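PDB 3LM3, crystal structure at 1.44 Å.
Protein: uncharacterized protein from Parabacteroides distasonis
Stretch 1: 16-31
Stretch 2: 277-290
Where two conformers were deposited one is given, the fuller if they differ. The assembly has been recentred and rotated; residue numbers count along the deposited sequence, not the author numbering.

Stretch 1, residues 16-31: TIEGNRFVTLCIMIRT
Stretch 2 277-290: NGFGWVANIWEAQM

Thr 24 and Trp 281 add a side-chain hydrogen bond to an otherwise backbone-built parallel ladder. Trp 281 NE1 donates to Thr 24 OG1 at 2.9 Å, with OG1 at the ring edge. Thr 24 is p (chi1 58°); Trp 281 is t, with chi2 55°.

Strands 21-29 and 280-287 run parallel, 13° apart, with axes approaching to 4.7 Å. Phi/psi values are extended, mostly near -120/135; Asn 284 is at -153/151 and Glu 287 at -80/131. Arg 21 pairs with Gly 280, and the register continues one to one to Met 28 with Glu 287. Arg 21 CA lies 4.6 Å from Gly 280 CA, and Ile 27 CA lies 5.0 Å from Trp 286 CA.

Even residues of strand 21-29 bond to both neighbours of their partner, as parallel pairing requires. Phe 22 N donates to Gly 280 O (2.9 Å), and Val 282 N to Phe 22 O (2.9 Å). Thr 24, Cys 26 and Met 28 repeat this, ending with Ala 288 N to Met 28 O at 3.0 Å. Water 1 donates to Met 28 O (2.8 Å) and accepts from Gln 289 N (2.9 Å).

Side chains alternate. Phe 22, Thr 24, Cys 26 and Met 28 share a face with Trp 281, Ala 283, Ile 285 and Glu 287. Val 23, Leu 25 and Ile 27 share the other with Val 282, Asn 284 and Trp 286. There Leu 25 CD1 reaches Trp 286 CD1 at 3.4 Å; Leu 25 is t, p and Trp 286 m.

Before the strands, a type II turn spans Ile 17 to Asn 20. Gly 19 (82/2) donates from N to Gly 278 O at 2.7 Å. Gly 278 is at 93/-13; an ideal CB would clash with Glu 18 OE1. Ile 17 CD1 sits over the Phe 279 ring, 3.7 Å from its centroid. Phe 279 is p.

Beyond the ladder, the Arg 30 guanidinium has Gln 289 CG and Glu 287 CB over one face.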

ATOM      1  N   THR A  16      10.313   8.858  16.707  1.00 19.81           N
ATOM      2  CA  THR A  16       8.906   9.265  16.655  0.60 15.99           C
ATOM      3  C   THR A  16       8.430   9.572  15.244  1.00 15.32           C
ATOM      4  O   THR A  16       9.193  10.056  14.408  1.00 15.00           O
ATOM      5  CB  THR A  16       8.619  10.484  17.552  0.60 15.10           C
ATOM      6  OG1 THR A  16       7.221  10.822  17.500  0.60 11.24           O
ATOM      7  CG2 THR A  16       9.454  11.682  17.109  0.60 19.67           C
ATOM      8  N   ILE A  17       7.156   9.283  14.996  1.00 10.71           N
ATOM      9  CA  ILE A  17       6.516   9.590  13.720  1.00 10.47           C
ATOM     10  C   ILE A  17       6.297  11.085  13.522  1.00 10.79           C
ATOM     11  O   ILE A  17       6.410  11.598  12.404  1.00 10.93           O
ATOM     12  CB  ILE A  17       5.180   8.818  13.600  1.00  8.67           C
ATOM     13  CG1 ILE A  17       4.650   8.858  12.161  1.00 10.88           C
ATOM     14  CG2 ILE A  17       4.160   9.316  14.651  1.00 10.81           C
ATOM     15  CD1 ILE A  17       3.474   7.895  11.962  1.00  9.06           C
ATOM     16  N   GLU A  18       6.088  11.832  14.609  1.00 11.69           N
ATOM     17  CA  GLU A  18       5.628  13.202  14.432  0.50 11.54           C
ATOM     18  C   GLU A  18       6.714  14.099  13.852  1.00 10.50           C
ATOM     19  O   GLU A  18       7.879  14.092  14.266  1.00 12.27           O
ATOM     20  CB  GLU A  18       4.988  13.797  15.702  0.50 12.37           C
ATOM     21  CG  GLU A  18       3.637  13.140  16.090  0.50 17.58           C
ATOM     22  CD  GLU A  18       2.541  13.335  15.026  0.50 17.20           C
ATOM     23  OE1 GLU A  18       2.209  14.514  14.724  0.50 21.81           O
ATOM     24  OE2 GLU A  18       2.020  12.316  14.506  0.50 11.89           O
ATOM     25  N   GLY A  19       6.298  14.852  12.844  1.00  9.65           N
ATOM     26  CA  GLY A  19       7.174  15.795  12.174  1.00 10.16           C
ATOM     27  C   GLY A  19       8.091  15.219  11.125  1.00  9.16           C
ATOM     28  O   GLY A  19       8.892  15.970  10.524  1.00 10.90           O
ATOM     29  N   ASN A  20       7.991  13.917  10.884  1.00  8.86           N
ATOM     30  CA  ASN A  20       8.944  13.210  10.054  1.00  8.78           C
ATOM     31  C   ASN A  20       8.312  12.707   8.758  1.00  7.43           C
ATOM     32  O   ASN A  20       7.080  12.578   8.640  1.00  7.80           O
ATOM     33  CB  ASN A  20       9.551  12.044  10.843  1.00  9.07           C
ATOM     34  CG  ASN A  20      10.659  12.465  11.771  1.00 14.59           C
ATOM     35  OD1 ASN A  20      11.566  13.216  11.374  1.00 16.62           O
ATOM     36  ND2 ASN A  20      10.627  11.957  13.005  1.00 15.30           N
ATOM     37  N   ARG A  21       9.183  12.433   7.795  1.00  6.80           N
ATOM     38  CA  ARG A  21       8.846  11.892   6.475  1.00  7.23           C
ATOM     39  C   ARG A  21       9.446  10.494   6.373  1.00  8.23           C
ATOM     40  O   ARG A  21      10.603  10.300   6.756  1.00  8.50           O
ATOM     41  CB  ARG A  21       9.424  12.801   5.386  1.00  7.37           C
ATOM     42  CG  ARG A  21       8.854  14.185   5.365  1.00  7.55           C
ATOM     43  CD  ARG A  21       9.592  15.070   4.382  1.00  7.21           C
ATOM     44  NE  ARG A  21       8.980  16.382   4.265  1.00  8.66           N
ATOM     45  CZ  ARG A  21       9.192  17.398   5.078  1.00 12.87           C
ATOM     46  NH1 ARG A  21      10.019  17.295   6.100  1.00 12.84           N
ATOM     47  NH2 ARG A  21       8.554  18.547   4.853  1.00 16.93           N
ATOM     48  N   PHE A  22       8.649   9.533   5.911  1.00  6.94           N
ATOM     49  CA  PHE A  22       9.040   8.143   5.856  1.00  7.58           C
ATOM     50  C   PHE A  22       8.753   7.548   4.492  1.00  6.74           C
ATOM     51  O   PHE A  22       7.706   7.815   3.911  1.00  7.69           O
ATOM     52  CB  PHE A  22       8.243   7.330   6.851  1.00  7.59           C
ATOM     53  CG  PHE A  22       8.465   7.754   8.273  1.00  7.68           C
ATOM     54  CD1 PHE A  22       9.503   7.215   8.997  1.00  9.87           C
ATOM     55  CD2 PHE A  22       7.672   8.715   8.868  1.00  8.02           C
ATOM     56  CE1 PHE A  22       9.728   7.628  10.305  1.00  9.41           C
ATOM     57  CE2 PHE A  22       7.923   9.169  10.170  1.00  8.09           C
ATOM     58  CZ  PHE A  22       8.946   8.582  10.892  1.00  9.16           C
ATOM     59  N   VAL A  23       9.693   6.718   4.024  1.00  6.82           N
ATOM     60  CA  VAL A  23       9.464   5.831   2.881  1.00  6.56           C
ATOM     61  C   VAL A  23       9.651   4.404   3.372  1.00  6.51           C
ATOM     62  O   VAL A  23      10.704   4.079   3.941  1.00  6.91           O
ATOM     63  CB  VAL A  23      10.422   6.085   1.707  1.00  7.66           C
ATOM     64  CG1 VAL A  23      10.282   4.992   0.623  1.00  8.84           C
ATOM     65  CG2 VAL A  23      10.217   7.478   1.110  1.00  8.21           C
ATOM     66  N   THR A  24       8.655   3.564   3.132  1.00  6.92           N
ATOM     67  CA  THR A  24       8.755   2.142   3.420  1.00  6.86           C
ATOM     68  C   THR A  24       8.748   1.381   2.106  1.00  7.39           C
ATOM     69  O   THR A  24       7.730   1.366   1.402  1.00  7.11           O
ATOM     70  CB  THR A  24       7.637   1.655   4.330  1.00  6.96           C
ATOM     71  OG1 THR A  24       6.351   1.917   3.751  1.00  7.10           O
ATOM     72  CG2 THR A  24       7.689   2.319   5.710  1.00  7.59           C
ATOM     73  N   LEU A  25       9.867   0.747   1.768  1.00  6.39           N
ATOM     74  CA  LEU A  25      10.001  -0.090   0.592  1.00  6.87           C
ATOM     75  C   LEU A  25      10.012  -1.550   0.980  1.00  6.02           C
ATOM     76  O   LEU A  25      10.626  -1.944   1.979  1.00  7.30           O
ATOM     77  CB  LEU A  25      11.327   0.190  -0.119  1.00  6.01           C
ATOM     78  CG  LEU A  25      11.722  -0.754  -1.259  1.00  6.60           C
ATOM     79  CD1 LEU A  25      10.749  -0.653  -2.429  1.00  9.32           C
ATOM     80  CD2 LEU A  25      13.173  -0.468  -1.724  1.00  7.76           C
ATOM     81  N   CYS A  26       9.339  -2.353   0.188  1.00  5.66           N
ATOM     82  CA  CYS A  26       9.464  -3.807   0.221  1.00  6.24           C
ATOM     83  C   CYS A  26       9.948  -4.311  -1.136  1.00  6.84           C
ATOM     84  O   CYS A  26       9.476  -3.847  -2.187  1.00  6.87           O
ATOM     85  CB  CYS A  26       8.135  -4.457   0.543  1.00  7.68           C
ATOM     86  SG  CYS A  26       8.065  -6.260   0.284  1.00  7.61           S
ATOM     87  N   ILE A  27      10.916  -5.216  -1.099  1.00  6.87           N
ATOM     88  CA  ILE A  27      11.339  -5.978  -2.282  1.00  6.72           C
ATOM     89  C   ILE A  27      10.786  -7.397  -2.148  1.00  6.20           C
ATOM     90  O   ILE A  27      11.029  -8.063  -1.106  1.00  6.93           O
ATOM     91  CB  ILE A  27      12.887  -5.990  -2.469  1.00  7.61           C
ATOM     92  CG1 ILE A  27      13.397  -4.573  -2.693  1.00  7.26           C
ATOM     93  CG2 ILE A  27      13.272  -6.905  -3.656  1.00  8.71           C
ATOM     94  CD1 ILE A  27      14.878  -4.469  -2.760  1.00  9.68           C
HETATM   95  N   MSE A  28      10.033  -7.850  -3.149  1.00  6.43           N
HETATM   96  CA  MSE A  28       9.357  -9.141  -3.140  1.00  6.93           C
HETATM   97  C   MSE A  28      10.190 -10.200  -3.857  1.00  6.61           C
HETATM   98  O   MSE A  28      10.713  -9.951  -4.963  1.00  7.45           O
HETATM   99  CB  MSE A  28       8.002  -9.058  -3.814  1.00  7.54           C
HETATM  100  CG  MSE A  28       7.219 -10.333  -3.861  1.00 10.73           C
HETATM  101 SE   MSE A  28       5.564 -10.061  -4.828  0.75  9.74          SE
HETATM  102  CE  MSE A  28       4.668 -11.680  -4.249  1.00 10.69           C
ATOM    103  N   ILE A  29      10.315 -11.355  -3.218  1.00  6.72           N
ATOM    104  CA  ILE A  29      10.993 -12.531  -3.762  1.00  8.06           C
ATOM    105  C   ILE A  29       9.947 -13.646  -3.929  1.00  6.96           C
ATOM    106  O   ILE A  29       9.191 -13.951  -3.019  1.00  7.09           O
ATOM    107  CB  ILE A  29      12.095 -13.036  -2.830  1.00  7.83           C
ATOM    108  CG1 ILE A  29      13.074 -11.923  -2.429  1.00 10.86           C
ATOM    109  CG2 ILE A  29      12.831 -14.235  -3.470  1.00  7.43           C
ATOM    110  CD1 ILE A  29      13.784 -11.268  -3.532  1.00 13.26           C
ATOM    111  N   ARG A  30       9.906 -14.285  -5.102  1.00  6.22           N
ATOM    112  CA  ARG A  30       8.860 -15.270  -5.434  1.00  7.24           C
ATOM    113  C   ARG A  30       9.398 -16.287  -6.425  1.00  8.13           C
ATOM    114  O   ARG A  30      10.498 -16.111  -6.926  1.00  7.72           O
ATOM    115  CB  ARG A  30       7.617 -14.549  -5.988  1.00  7.07           C
ATOM    116  CG  ARG A  30       7.826 -13.852  -7.310  1.00  7.58           C
ATOM    117  CD  ARG A  30       6.850 -12.725  -7.533  1.00  8.30           C
ATOM    118  NE  ARG A  30       6.834 -12.331  -8.927  1.00  8.06           N
ATOM    119  CZ  ARG A  30       6.138 -11.304  -9.400  1.00  7.60           C
ATOM    120  NH1 ARG A  30       5.458 -10.513  -8.579  1.00  8.83           N
ATOM    121  NH2 ARG A  30       6.133 -11.092 -10.724  1.00  9.80           N
ATOM    122  N   THR A  31       8.630 -17.349  -6.705  1.00  7.89           N
ATOM    123  CA  THR A  31       8.948 -18.323  -7.744  1.00  7.19           C
ATOM    124  C   THR A  31       8.008 -18.201  -8.932  1.00  9.05           C
ATOM    125  O   THR A  31       8.332 -18.650 -10.021  1.00  9.60           O
ATOM    126  CB  THR A  31       8.980 -19.791  -7.256  1.00  8.36           C
ATOM    127  OG1 THR A  31       7.663 -20.374  -7.276  1.00  8.36           O
ATOM    128  CG2 THR A  31       9.670 -19.960  -5.884  1.00  9.26           C
ATOM    129  N   ASN A 277      -1.149  16.705   8.173  1.00  8.09           N
ATOM    130  CA  ASN A 277      -1.309  15.469   8.968  1.00  8.12           C
ATOM    131  C   ASN A 277      -0.304  15.294  10.085  1.00  8.63           C
ATOM    132  O   ASN A 277      -0.463  14.407  10.914  1.00 10.73           O
ATOM    133  CB  ASN A 277      -1.271  14.261   8.031  1.00  8.42           C
ATOM    134  CG  ASN A 277      -2.380  14.329   6.998  1.00  8.48           C
ATOM    135  OD1 ASN A 277      -3.518  14.682   7.364  1.00  8.84           O
ATOM    136  ND2 ASN A 277      -2.060  14.052   5.715  1.00  6.89           N
ATOM    137  N   GLY A 278       0.773  16.056  10.046  1.00  7.18           N
ATOM    138  CA  GLY A 278       1.797  15.986  11.067  1.00  8.03           C
ATOM    139  C   GLY A 278       2.945  15.044  10.758  1.00 10.46           C
ATOM    140  O   GLY A 278       3.959  15.052  11.452  1.00 13.18           O
ATOM    141  N   PHE A 279       2.791  14.200   9.743  1.00  8.36           N
ATOM    142  CA  PHE A 279       3.875  13.345   9.259  1.00  8.27           C
ATOM    143  C   PHE A 279       3.565  13.095   7.786  1.00  7.92           C
ATOM    144  O   PHE A 279       2.437  13.377   7.329  1.00  7.66           O
ATOM    145  CB  PHE A 279       3.977  12.001  10.001  1.00  9.92           C
ATOM    146  CG  PHE A 279       2.798  11.071   9.805  1.00  7.68           C
ATOM    147  CD1 PHE A 279       1.686  11.146  10.623  1.00  7.02           C
ATOM    148  CD2 PHE A 279       2.834  10.097   8.830  1.00  7.79           C
ATOM    149  CE1 PHE A 279       0.598  10.274  10.450  1.00 10.61           C
ATOM    150  CE2 PHE A 279       1.759   9.241   8.645  1.00  8.21           C
ATOM    151  CZ  PHE A 279       0.648   9.326   9.459  1.00  9.26           C
ATOM    152  N   GLY A 280       4.545  12.553   7.061  1.00  7.55           N
ATOM    153  CA  GLY A 280       4.308  12.110   5.684  1.00  6.65           C
ATOM    154  C   GLY A 280       4.844  10.712   5.513  1.00  7.01           C
ATOM    155  O   GLY A 280       5.901  10.400   6.051  1.00  7.71           O
ATOM    156  N   TRP A 281       4.146   9.904   4.717  1.00  7.04           N
ATOM    157  CA  TRP A 281       4.528   8.513   4.510  1.00  7.17           C
ATOM    158  C   TRP A 281       4.230   8.087   3.076  1.00  6.46           C
ATOM    159  O   TRP A 281       3.119   8.291   2.577  1.00  7.82           O
ATOM    160  CB  TRP A 281       3.765   7.614   5.485  1.00  7.31           C
ATOM    161  CG  TRP A 281       3.900   6.140   5.188  1.00  7.11           C
ATOM    162  CD1 TRP A 281       5.057   5.417   5.058  1.00  6.96           C
ATOM    163  CD2 TRP A 281       2.819   5.230   4.953  1.00  6.11           C
ATOM    164  NE1 TRP A 281       4.744   4.097   4.772  1.00  7.53           N
ATOM    165  CE2 TRP A 281       3.384   3.973   4.667  1.00  6.64           C
ATOM    166  CE3 TRP A 281       1.428   5.362   4.936  1.00  7.06           C
ATOM    167  CZ2 TRP A 281       2.612   2.839   4.401  1.00  6.63           C
ATOM    168  CZ3 TRP A 281       0.677   4.261   4.650  1.00  7.52           C
ATOM    169  CH2 TRP A 281       1.256   3.014   4.394  1.00  7.03           C
ATOM    170  N   VAL A 282       5.243   7.528   2.432  1.00  6.18           N
ATOM    171  CA  VAL A 282       5.172   6.947   1.114  1.00  6.23           C
ATOM    172  C   VAL A 282       5.515   5.464   1.245  1.00  6.83           C
ATOM    173  O   VAL A 282       6.498   5.090   1.905  1.00  7.14           O
ATOM    174  CB  VAL A 282       6.179   7.622   0.166  1.00  7.41           C
ATOM    175  CG1 VAL A 282       6.389   6.807  -1.116  1.00  8.55           C
ATOM    176  CG2 VAL A 282       5.728   9.073  -0.116  1.00  8.24           C
ATOM    177  N   ALA A 283       4.695   4.626   0.600  1.00  6.37           N
ATOM    178  CA  ALA A 283       4.870   3.174   0.552  1.00  6.44           C
ATOM    179  C   ALA A 283       5.197   2.719  -0.846  1.00  5.85           C
ATOM    180  O   ALA A 283       4.666   3.269  -1.827  1.00  6.74           O
ATOM    181  CB  ALA A 283       3.591   2.472   1.004  1.00  7.06           C
ATOM    182  N   ASN A 284       6.062   1.723  -0.996  1.00  6.70           N
ATOM    183  CA  ASN A 284       6.343   1.211  -2.340  1.00  6.53           C
ATOM    184  C   ASN A 284       6.779  -0.235  -2.253  1.00  7.90           C
ATOM    185  O   ASN A 284       7.319  -0.683  -1.246  1.00  8.04           O
ATOM    186  CB  ASN A 284       7.410   2.063  -3.017  1.00  6.93           C
ATOM    187  CG  ASN A 284       7.259   2.155  -4.534  1.00  7.25           C
ATOM    188  OD1 ASN A 284       6.441   1.474  -5.153  1.00  7.72           O
ATOM    189  ND2 ASN A 284       8.071   3.053  -5.137  1.00  8.02           N
ATOM    190  N   ILE A 285       6.483  -0.975  -3.316  1.00  7.94           N
ATOM    191  CA  ILE A 285       6.824  -2.401  -3.446  1.00  6.90           C
ATOM    192  C   ILE A 285       7.445  -2.584  -4.821  1.00  7.79           C
ATOM    193  O   ILE A 285       6.827  -2.229  -5.828  1.00  8.74           O
ATOM    194  CB  ILE A 285       5.627  -3.326  -3.259  1.00  7.53           C
ATOM    195  CG1 ILE A 285       5.048  -3.170  -1.844  1.00  8.43           C
ATOM    196  CG2 ILE A 285       6.037  -4.801  -3.536  1.00  8.69           C
ATOM    197  CD1 ILE A 285       3.680  -3.847  -1.624  1.00 10.16           C
ATOM    198  N   TRP A 286       8.665  -3.079  -4.864  1.00  7.50           N
ATOM    199  CA  TRP A 286       9.391  -3.407  -6.094  1.00  6.65           C
ATOM    200  C   TRP A 286       9.656  -4.897  -6.113  1.00  8.36           C
ATOM    201  O   TRP A 286      10.310  -5.444  -5.213  1.00 10.00           O
ATOM    202  CB  TRP A 286      10.738  -2.697  -6.168  1.00  8.52           C
ATOM    203  CG  TRP A 286      10.707  -1.208  -6.363  1.00  7.27           C
ATOM    204  CD1 TRP A 286       9.885  -0.302  -5.725  1.00  8.52           C
ATOM    205  CD2 TRP A 286      11.497  -0.433  -7.272  1.00  6.24           C
ATOM    206  NE1 TRP A 286      10.154   0.963  -6.171  1.00  9.22           N
ATOM    207  CE2 TRP A 286      11.124   0.913  -7.129  1.00  7.11           C
ATOM    208  CE3 TRP A 286      12.451  -0.749  -8.246  1.00  9.23           C
ATOM    209  CZ2 TRP A 286      11.713   1.931  -7.865  1.00  9.62           C
ATOM    210  CZ3 TRP A 286      13.037   0.271  -8.949  1.00 10.56           C
ATOM    211  CH2 TRP A 286      12.667   1.580  -8.774  1.00 10.94           C
ATOM    212  N   GLU A 287       9.204  -5.588  -7.139  1.00  7.65           N
ATOM    213  CA  GLU A 287       9.477  -7.005  -7.244  1.00  7.45           C
ATOM    214  C   GLU A 287      10.882  -7.226  -7.787  1.00  8.46           C
ATOM    215  O   GLU A 287      11.279  -6.597  -8.772  1.00  9.79           O
ATOM    216  CB  GLU A 287       8.466  -7.655  -8.159  1.00  9.43           C
ATOM    217  CG  GLU A 287       7.013  -7.574  -7.693  1.00 11.08           C
ATOM    218  CD  GLU A 287       6.322  -6.233  -7.919  1.00 13.48           C
ATOM    219  OE1 GLU A 287       6.827  -5.341  -8.653  1.00 10.73           O
ATOM    220  OE2 GLU A 287       5.193  -6.086  -7.419  1.00 12.36           O
ATOM    221  N   ALA A 288      11.631  -8.094  -7.113  1.00  6.71           N
ATOM    222  CA  ALA A 288      13.012  -8.395  -7.516  1.00  7.92           C
ATOM    223  C   ALA A 288      13.087  -8.835  -8.979  1.00  7.84           C
ATOM    224  O   ALA A 288      14.060  -8.528  -9.671  1.00  8.89           O
ATOM    225  CB  ALA A 288      13.598  -9.445  -6.626  1.00  8.39           C
ATOM    226  N   GLN A 289      12.082  -9.566  -9.438  1.00  7.02           N
ATOM    227  CA  GLN A 289      12.088 -10.082 -10.807  1.00  6.79           C
ATOM    228  C   GLN A 289      12.095  -8.985 -11.866  1.00  8.66           C
ATOM    229  O   GLN A 289      12.340  -9.275 -13.054  1.00  7.03           O
ATOM    230  CB  GLN A 289      10.939 -11.060 -11.040  1.00  9.20           C
ATOM    231  CG  GLN A 289       9.511 -10.553 -10.836  1.00  9.98           C
ATOM    232  CD  GLN A 289       9.013  -9.615 -11.915  1.00 11.87           C
ATOM    233  OE1 GLN A 289       8.967  -8.418 -11.725  1.00 12.09           O
ATOM    234  NE2 GLN A 289       8.638 -10.168 -13.078  1.00  8.75           N
HETATM  235  N   MSE A 290      11.855  -7.733 -11.480  1.00  7.37           N
HETATM  236  CA  MSE A 290      11.862  -6.639 -12.464  0.50  8.52           C
HETATM  237  C   MSE A 290      13.216  -6.481 -13.116  1.00  7.67           C
HETATM  238  O   MSE A 290      13.315  -6.064 -14.301  1.00  8.65           O
HETATM  239  CB  MSE A 290      11.438  -5.298 -11.852  0.50  9.31           C
HETATM  240  CG  MSE A 290       9.970  -5.184 -11.604  0.50  4.80           C
HETATM  241 SE   MSE A 290       9.339  -3.471 -11.022  0.38 12.15          SE
HETATM  242  CE  MSE A 290      10.704  -3.182  -9.674  0.50 10.67           C
TER
HETATM  243  O   HOH W   1      10.187 -10.856  -7.602  1.00  8.30           O